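PDB 4U8T: ZYRO0G01672p, which probably acts as a reader of N6-methyladenosine in mRNA, its YTH domain here holding a methylated RNA strand. Local coordinates for residues W48-F52 against Y53-R57. Residues are numbered along the deposited sequence; the frame is centred on the assembly and turned at random.
Sequences WSSTF and YGNKR. With nucleotides of chain G.
The first full turn of helix 52-63 is closed by Asn55 N donating to Thr51 O at 2.8 Å, while a longer, weak bond runs from Lys56 N to Phe52 O. Thr51 is the N-cap: its OG1 accepts from Gly54 N at 2.9 Å, a reach allowed by chi1 of 55°, which sets the hydroxyl between backbone N and carbonyl carbon. The amide of Asn55 faces the incoming loop, where OD1 takes the N-H of Ser50 at 2.8 Å and ND2 makes a weak, nearly straight bond to Ser49 OG, itself tied to His110 O. Replacing Asn55 with a leucine would probably leave the buried Ser50 N without its acceptor and let the loop shift. This loop and helix form part of the RNA-binding surface of the YTH domain. Ser49 O accepts the N-H of N6 of the methylated adenine 6MZ4 of chain G at 2.8 Å, and N6 also sits over one face of the Trp48 ring, toward its rim, the ring forming one wall of the methyladenine pocket. Farther along the helix, Arg57 reads the Hoogsteen edge of guanine G3 of chain G: NH1 donates to N7 at 3.0 Å and NH2 to O6 at 2.8 Å. G3 also packs on one face of the Tyr53 ring, whose opposite face meets the edge of Phe52 in a T-shaped pair, planes at 83°.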
loop_
_atom_site.group_PDB
_atom_site.type_symbol
_atom_site.label_atom_id
_atom_site.label_comp_id
_atom_site.label_asym_id
_atom_site.label_seq_id
_atom_site.Cartn_x
_atom_site.Cartn_y
_atom_site.Cartn_z
ATOM N N TRP A 48 9.634 2.524 -1.175
ATOM C CA TRP A 48 9.116 1.207 -1.478
ATOM C C TRP A 48 9.507 0.855 -2.892
ATOM O O TRP A 48 9.816 1.714 -3.700
ATOM C CB TRP A 48 7.588 1.136 -1.308
ATOM C CG TRP A 48 7.045 -0.251 -1.518
ATOM C CD1 TRP A 48 6.259 -0.670 -2.544
ATOM C CD2 TRP A 48 7.311 -1.407 -0.723
ATOM N NE1 TRP A 48 6.000 -2.004 -2.429
ATOM C CE2 TRP A 48 6.626 -2.488 -1.317
ATOM C CE3 TRP A 48 8.048 -1.637 0.442
ATOM C CZ2 TRP A 48 6.649 -3.777 -0.791
ATOM C CZ3 TRP A 48 8.068 -2.926 0.969
ATOM C CH2 TRP A 48 7.376 -3.983 0.343
ATOM N N SER A 49 9.513 -0.427 -3.187
ATOM C CA SER A 49 9.761 -0.855 -4.527
ATOM C C SER A 49 8.933 -2.088 -4.817
ATOM O O SER A 49 8.653 -2.874 -3.933
ATOM C CB SER A 49 11.227 -1.132 -4.725
ATOM O OG SER A 49 11.449 -1.541 -6.047
ATOM N N SER A 50 8.505 -2.240 -6.054
ATOM C CA SER A 50 7.741 -3.400 -6.431
ATOM C C SER A 50 8.534 -4.239 -7.403
ATOM O O SER A 50 9.731 -4.075 -7.528
ATOM C CB SER A 50 6.422 -2.972 -7.027
ATOM O OG SER A 50 5.651 -4.073 -7.397
ATOM N N THR A 51 7.877 -5.123 -8.119
ATOM C CA THR A 51 8.575 -5.905 -9.115
ATOM C C THR A 51 8.889 -5.103 -10.349
ATOM O O THR A 51 8.577 -3.933 -10.436
ATOM C CB THR A 51 7.771 -7.103 -9.531
ATOM O OG1 THR A 51 6.485 -6.667 -9.981
ATOM C CG2 THR A 51 7.598 -8.037 -8.379
ATOM N N PHE A 52 9.534 -5.743 -11.307
ATOM C CA PHE A 52 9.806 -5.119 -12.579
ATOM C C PHE A 52 8.543 -4.587 -13.202
ATOM O O PHE A 52 8.463 -3.414 -13.512
ATOM C CB PHE A 52 10.493 -6.108 -13.512
ATOM C CG PHE A 52 10.714 -5.579 -14.889
ATOM C CD1 PHE A 52 11.800 -4.771 -15.167
ATOM C CD2 PHE A 52 9.853 -5.904 -15.913
ATOM C CE1 PHE A 52 11.992 -4.276 -16.417
ATOM C CE2 PHE A 52 10.061 -5.413 -17.163
ATOM C CZ PHE A 52 11.132 -4.607 -17.416
ATOM N N TYR A 53 7.546 -5.452 -13.342
ATOM C CA TYR A 53 6.261 -5.098 -13.937
ATOM C C TYR A 53 5.389 -4.258 -13.009
ATOM O O TYR A 53 4.686 -3.362 -13.450
ATOM C CB TYR A 53 5.509 -6.352 -14.298
ATOM C CG TYR A 53 6.025 -7.093 -15.472
ATOM C CD1 TYR A 53 5.913 -6.577 -16.749
ATOM C CD2 TYR A 53 6.620 -8.326 -15.317
ATOM C CE1 TYR A 53 6.363 -7.271 -17.834
ATOM C CE2 TYR A 53 7.077 -9.027 -16.395
ATOM C CZ TYR A 53 6.946 -8.496 -17.653
ATOM O OH TYR A 53 7.409 -9.195 -18.729
ATOM N N GLY A 54 5.450 -4.573 -11.726
ATOM C CA GLY A 54 4.751 -3.845 -10.693
ATOM C C GLY A 54 5.147 -2.404 -10.580
ATOM O O GLY A 54 4.301 -1.551 -10.408
ATOM N N ASN A 55 6.444 -2.145 -10.648
ATOM C CA ASN A 55 6.947 -0.788 -10.706
ATOM C C ASN A 55 6.484 -0.040 -11.916
ATOM O O ASN A 55 6.142 1.112 -11.816
ATOM C CB ASN A 55 8.467 -0.765 -10.688
ATOM C CG ASN A 55 9.015 -0.859 -9.318
ATOM O OD1 ASN A 55 8.304 -0.670 -8.356
ATOM N ND2 ASN A 55 10.280 -1.136 -9.212
ATOM N N LYS A 56 6.467 -0.706 -13.059
ATOM C CA LYS A 56 6.065 -0.080 -14.306
ATOM C C LYS A 56 4.611 0.359 -14.208
ATOM O O LYS A 56 4.247 1.444 -14.650
ATOM C CB LYS A 56 6.283 -1.047 -15.474
ATOM C CG LYS A 56 5.894 -0.508 -16.851
ATOM C CD LYS A 56 6.552 -1.296 -17.970
ATOM C CE LYS A 56 5.568 -1.702 -19.056
ATOM N NZ LYS A 56 4.966 -0.533 -19.731
ATOM N N ARG A 57 3.804 -0.479 -13.567
ATOM C CA ARG A 57 2.401 -0.218 -13.396
ATOM C C ARG A 57 2.164 0.985 -12.478
ATOM O O ARG A 57 1.374 1.872 -12.789
ATOM C CB ARG A 57 1.718 -1.476 -12.859
ATOM C CG ARG A 57 0.236 -1.363 -12.674
ATOM C CD ARG A 57 -0.410 -2.679 -12.373
ATOM N NE ARG A 57 -0.327 -3.606 -13.489
ATOM C CZ ARG A 57 0.476 -4.655 -13.533
ATOM N NH1 ARG A 57 1.269 -4.923 -12.517
ATOM N NH2 ARG A 57 0.485 -5.431 -14.598
ATOM P P G G 3 7.694 -13.892 -14.046
ATOM O OP1 G G 3 8.295 -15.133 -13.562
ATOM O OP2 G G 3 6.372 -13.861 -14.676
ATOM O "O5'" G G 3 7.630 -13.037 -12.728
ATOM C "C5'" G G 3 7.359 -11.656 -12.757
ATOM C "C4'" G G 3 6.988 -11.164 -11.384
ATOM O "O4'" G G 3 6.341 -9.883 -11.547
ATOM C "C3'" G G 3 5.973 -12.053 -10.676
ATOM O "O3'" G G 3 6.092 -11.872 -9.279
ATOM C "C2'" G G 3 4.659 -11.456 -11.117
ATOM O "O2'" G G 3 3.584 -11.727 -10.259
ATOM C "C1'" G G 3 4.996 -9.974 -11.123
ATOM N N9 G G 3 4.144 -9.195 -12.021
ATOM C C8 G G 3 3.498 -8.038 -11.704
ATOM N N7 G G 3 2.811 -7.543 -12.675
ATOM C C5 G G 3 3.022 -8.444 -13.708
ATOM C C6 G G 3 2.535 -8.456 -15.024
ATOM O O6 G G 3 1.808 -7.649 -15.570
ATOM N N1 G G 3 2.994 -9.548 -15.725
ATOM C C2 G G 3 3.816 -10.514 -15.233
ATOM N N2 G G 3 4.163 -11.508 -16.040
ATOM N N3 G G 3 4.271 -10.511 -14.026
ATOM C C4 G G 3 3.848 -9.461 -13.322
ATOM C C2 6MZ G 4 9.417 -8.061 -0.708
ATOM C C4 6MZ G 4 7.863 -8.125 -2.447
ATOM C C5 6MZ G 4 8.165 -6.741 -2.760
ATOM O O1P 6MZ G 4 8.225 -12.872 -8.679
ATOM O O2P 6MZ G 4 6.142 -14.245 -8.249
ATOM N N9 6MZ G 4 6.931 -8.503 -3.315
ATOM N N3 6MZ G 4 8.511 -8.709 -1.420
ATOM N N1 6MZ G 4 9.750 -6.804 -0.953
ATOM C C6 6MZ G 4 9.184 -6.086 -1.931
ATOM N N6 6MZ G 4 9.538 -4.813 -2.152
ATOM C C9 6MZ G 4 10.627 -4.241 -1.408
ATOM N N7 6MZ G 4 7.390 -6.407 -3.800
ATOM C C8 6MZ G 4 6.665 -7.486 -4.129
ATOM O "O5'" 6MZ G 4 6.745 -12.217 -6.902
ATOM C "C5'" 6MZ G 4 5.640 -11.422 -6.515
ATOM C "C4'" 6MZ G 4 5.603 -11.253 -5.030
ATOM O "O4'" 6MZ G 4 6.650 -10.371 -4.638
ATOM C "C1'" 6MZ G 4 6.353 -9.845 -3.387
ATOM C "C2'" 6MZ G 4 4.845 -9.874 -3.214
ATOM O "O2'" 6MZ G 4 4.565 -10.653 -2.070
ATOM C "C3'" 6MZ G 4 4.355 -10.610 -4.462
ATOM O "O3'" 6MZ G 4 3.381 -11.570 -4.138
ATOM P P 6MZ G 4 6.802 -12.922 -8.315
#